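Local coordinates for protein acetyltransferase (Agrobacterium tumefaciens, PDB 2FSR) that probably transfers an acetyl group from acetyl-coenzyme A to an acceptor substrate, as other GNAT-family acetyltransferases do, at residues 33-38 with 88-93. Numbering follows the deposited sequence.
Sequences ERLTLR and LMIDLG
Arg38 and Asp91 meet diagonally across two antiparallel strands, on the same face of the sheet, and their salt bridge illustrates how a polar sheet face can be held by a side-on grip. Arg38 NE reaches Asp91 OD2 at 2.8 Å, arriving from above the carboxylate plane, while Arg38 NH2 meets the syn lone pair of Asp91 OD1 at 3.0 Å. The two flat groups are turned 54° apart, so the paired bonds do not lie in one common plane. Arg38 CG sits between its own backbone N and carbonyl carbon (chi1 47°), and a bend at chi2 folds the chain back over the neighbouring strand. Met89 CB then lies 3.6 Å above the guanidinium plane, over its centre. Beyond this pair, Asp44 forms a second salt bridge with Arg38 NH1.

The same face carries Thr36, whose OG1 donates to Gly93 O at 2.7 Å; Arg31 NH1 also bonds that carbonyl. Beneath the side chains runs a regular antiparallel ladder: Thr36 pairs with Asp91 and Arg38 with Met89 through reciprocal N-H to O bonds, and Gly93 N adds one more to Arg34 O, just past the strand end.

On the other face the contacts are apolar. Leu37 and Ile90 run alongside each other in the same direction, with Leu37 CD2 4.0 Å from Ile90 CG1. Ile90 CG2 instead touches Leu35 CD2 at 3.8 Å, and helix 128-143 packs on Ile90 through Ala132. Strands 30-31 and 97-105 continue the sheet on either side of this pair, within the GNAT fold. With two carboxylates bound to its nitrogens and Met89 CB over one face, the guanidinium is restricted in rotation, and its positive charge probably favours the ionised form of the buried Asp91, which ties the strands together through side chains as well as backbone.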
ATOM      1  N   GLU A  33       8.212 -11.461  -8.746  0.60 13.63           N
ATOM      2  CA  GLU A  33       8.128 -12.559  -9.703  0.60 14.16           C
ATOM      3  C   GLU A  33       7.254 -12.143 -10.880  0.60 13.01           C
ATOM      4  O   GLU A  33       7.671 -12.241 -12.039  0.60 12.81           O
ATOM      5  CB  GLU A  33       7.555 -13.789  -9.009  0.60 14.00           C
ATOM      6  CG  GLU A  33       7.201 -14.960  -9.927  0.60 16.38           C
ATOM      7  CD  GLU A  33       6.633 -16.127  -9.140  0.60 16.89           C
ATOM      8  OE1 GLU A  33       7.274 -16.550  -8.151  0.60 23.07           O
ATOM      9  OE2 GLU A  33       5.542 -16.616  -9.503  0.60 21.65           O
ATOM     10  N   ARG A  34       6.061 -11.635 -10.565  1.00 12.05           N
ATOM     11  CA  ARG A  34       5.042 -11.365 -11.575  1.00 11.58           C
ATOM     12  C   ARG A  34       4.707  -9.889 -11.749  1.00 11.63           C
ATOM     13  O   ARG A  34       3.968  -9.530 -12.664  1.00 12.61           O
ATOM     14  CB  ARG A  34       3.759 -12.135 -11.239  1.00 11.12           C
ATOM     15  CG  ARG A  34       3.948 -13.654 -11.279  1.00 12.04           C
ATOM     16  CD  ARG A  34       2.676 -14.369 -10.925  1.00 13.36           C
ATOM     17  NE  ARG A  34       2.278 -14.069  -9.548  1.00 13.46           N
ATOM     18  CZ  ARG A  34       1.141 -14.461  -8.982  1.00 13.98           C
ATOM     19  NH1 ARG A  34       0.254 -15.197  -9.660  1.00 14.63           N
ATOM     20  NH2 ARG A  34       0.886 -14.104  -7.736  1.00 13.54           N
ATOM     21  N   LEU A  35       5.223  -9.034 -10.860  1.00 10.63           N
ATOM     22  CA  LEU A  35       4.729  -7.646 -10.798  1.00 10.39           C
ATOM     23  C   LEU A  35       5.819  -6.599 -10.860  1.00 10.61           C
ATOM     24  O   LEU A  35       6.975  -6.860 -10.531  1.00 11.38           O
ATOM     25  CB  LEU A  35       3.926  -7.418  -9.507  1.00  9.66           C
ATOM     26  CG  LEU A  35       2.846  -8.451  -9.143  1.00  9.68           C
ATOM     27  CD1 LEU A  35       2.386  -8.261  -7.696  1.00  9.77           C
ATOM     28  CD2 LEU A  35       1.695  -8.390 -10.155  1.00 10.96           C
ATOM     29  N   THR A  36       5.427  -5.408 -11.285  1.00  9.93           N
ATOM     30  CA  THR A  36       6.296  -4.230 -11.184  1.00 10.16           C
ATOM     31  C   THR A  36       5.556  -3.249 -10.273  1.00  9.83           C
ATOM     32  O   THR A  36       4.364  -2.963 -10.495  1.00 10.75           O
ATOM     33  CB  THR A  36       6.579  -3.595 -12.560  1.00 10.60           C
ATOM     34  OG1 THR A  36       7.298  -4.538 -13.378  1.00 12.36           O
ATOM     35  CG2 THR A  36       7.433  -2.324 -12.418  1.00 11.85           C
ATOM     36  N   LEU A  37       6.238  -2.785  -9.220  1.00  9.51           N
ATOM     37  CA  LEU A  37       5.627  -1.876  -8.241  1.00  9.18           C
ATOM     38  C   LEU A  37       6.294  -0.540  -8.439  1.00  9.16           C
ATOM     39  O   LEU A  37       7.473  -0.405  -8.128  1.00 10.10           O
ATOM     40  CB  LEU A  37       5.847  -2.397  -6.809  1.00  8.56           C
ATOM     41  CG  LEU A  37       5.543  -3.886  -6.596  1.00  9.96           C
ATOM     42  CD1 LEU A  37       5.746  -4.265  -5.143  1.00 10.37           C
ATOM     43  CD2 LEU A  37       4.136  -4.256  -7.045  1.00 10.24           C
ATOM     44  N   ARG A  38       5.566   0.435  -8.977  1.00  8.72           N
ATOM     45  CA  ARG A  38       6.227   1.644  -9.483  1.00  8.74           C
ATOM     46  C   ARG A  38       5.531   2.943  -9.056  1.00  8.47           C
ATOM     47  O   ARG A  38       4.419   2.924  -8.534  1.00  8.10           O
ATOM     48  CB  ARG A  38       6.385   1.601 -11.012  1.00  9.96           C
ATOM     49  CG  ARG A  38       5.135   1.177 -11.746  1.00 12.58           C
ATOM     50  CD  ARG A  38       4.373   2.345 -12.255  1.00 12.98           C
ATOM     51  NE  ARG A  38       3.101   1.947 -12.869  1.00 12.65           N
ATOM     52  CZ  ARG A  38       2.035   2.730 -12.903  1.00 12.30           C
ATOM     53  NH1 ARG A  38       2.102   3.960 -12.392  1.00 10.99           N
ATOM     54  NH2 ARG A  38       0.904   2.289 -13.436  1.00 11.58           N
ATOM     55  N   LEU A  88       2.890   2.448  -4.199  1.00  6.30           N
ATOM     56  CA  LEU A  88       3.362   2.119  -5.538  1.00  6.85           C
ATOM     57  C   LEU A  88       2.189   1.480  -6.276  1.00  6.68           C
ATOM     58  O   LEU A  88       1.374   0.753  -5.670  1.00  7.30           O
ATOM     59  CB  LEU A  88       4.528   1.130  -5.469  1.00  6.53           C
ATOM     60  CG  LEU A  88       5.790   1.639  -4.750  1.00  6.96           C
ATOM     61  CD1 LEU A  88       6.766   0.502  -4.434  1.00  8.68           C
ATOM     62  CD2 LEU A  88       6.459   2.742  -5.558  1.00  8.80           C
HETATM   63  N   MSE A  89       2.069   1.788  -7.566  1.00  7.08           N
HETATM   64  CA  MSE A  89       1.056   1.134  -8.378  1.00  7.76           C
HETATM   65  C   MSE A  89       1.563  -0.241  -8.761  1.00  8.19           C
HETATM   66  O   MSE A  89       2.758  -0.417  -8.995  1.00  8.22           O
HETATM   67  CB  MSE A  89       0.746   1.955  -9.628  1.00  8.30           C
HETATM   68  CG  MSE A  89       0.208   3.381  -9.383  1.00  9.38           C
HETATM   69 SE   MSE A  89      -1.226   3.548  -8.083  0.75 13.15          SE
HETATM   70  CE  MSE A  89      -2.605   2.536  -9.022  1.00  9.84           C
ATOM     71  N   ILE A  90       0.636  -1.192  -8.846  1.00  7.65           N
ATOM     72  CA  ILE A  90       0.967  -2.575  -9.207  1.00  8.63           C
ATOM     73  C   ILE A  90       0.689  -2.790 -10.680  1.00  9.50           C
ATOM     74  O   ILE A  90      -0.471  -2.685 -11.111  1.00 10.63           O
ATOM     75  CB  ILE A  90       0.133  -3.601  -8.397  1.00  7.56           C
ATOM     76  CG1 ILE A  90       0.255  -3.363  -6.873  1.00  8.93           C
ATOM     77  CG2 ILE A  90       0.523  -5.031  -8.782  1.00  8.81           C
ATOM     78  CD1 ILE A  90      -0.691  -4.241  -6.030  1.00  9.41           C
ATOM     79  N   ASP A  91       1.747  -3.076 -11.438  1.00  9.91           N
ATOM     80  CA  ASP A  91       1.609  -3.440 -12.859  1.00  9.76           C
ATOM     81  C   ASP A  91       1.951  -4.911 -13.063  1.00 10.85           C
ATOM     82  O   ASP A  91       2.805  -5.457 -12.376  1.00 10.48           O
ATOM     83  CB  ASP A  91       2.535  -2.596 -13.749  1.00 10.63           C
ATOM     84  CG  ASP A  91       2.111  -1.135 -13.866  1.00 10.38           C
ATOM     85  OD1 ASP A  91       1.015  -0.737 -13.408  1.00 12.22           O
ATOM     86  OD2 ASP A  91       2.924  -0.372 -14.453  1.00 12.65           O
ATOM     87  N   LEU A  92       1.279  -5.548 -14.028  1.00 11.84           N
ATOM     88  CA  LEU A  92       1.607  -6.931 -14.366  1.00 13.34           C
ATOM     89  C   LEU A  92       2.879  -6.985 -15.210  1.00 14.22           C
ATOM     90  O   LEU A  92       2.942  -6.412 -16.303  1.00 15.03           O
ATOM     91  CB  LEU A  92       0.455  -7.589 -15.133  1.00 12.97           C
ATOM     92  CG  LEU A  92      -0.762  -8.047 -14.339  1.00 15.37           C
ATOM     93  CD1 LEU A  92      -1.867  -8.465 -15.305  1.00 16.50           C
ATOM     94  CD2 LEU A  92      -0.433  -9.188 -13.382  1.00 16.40           C
ATOM     95  N   GLY A  93       3.892  -7.680 -14.701  1.00 15.60           N
ATOM     96  CA  GLY A  93       5.131  -7.924 -15.450  1.00 18.67           C
ATOM     97  C   GLY A  93       5.765  -6.699 -16.072  1.00 20.66           C
ATOM     98  O   GLY A  93       5.898  -5.667 -15.412  1.00 21.23           O
TER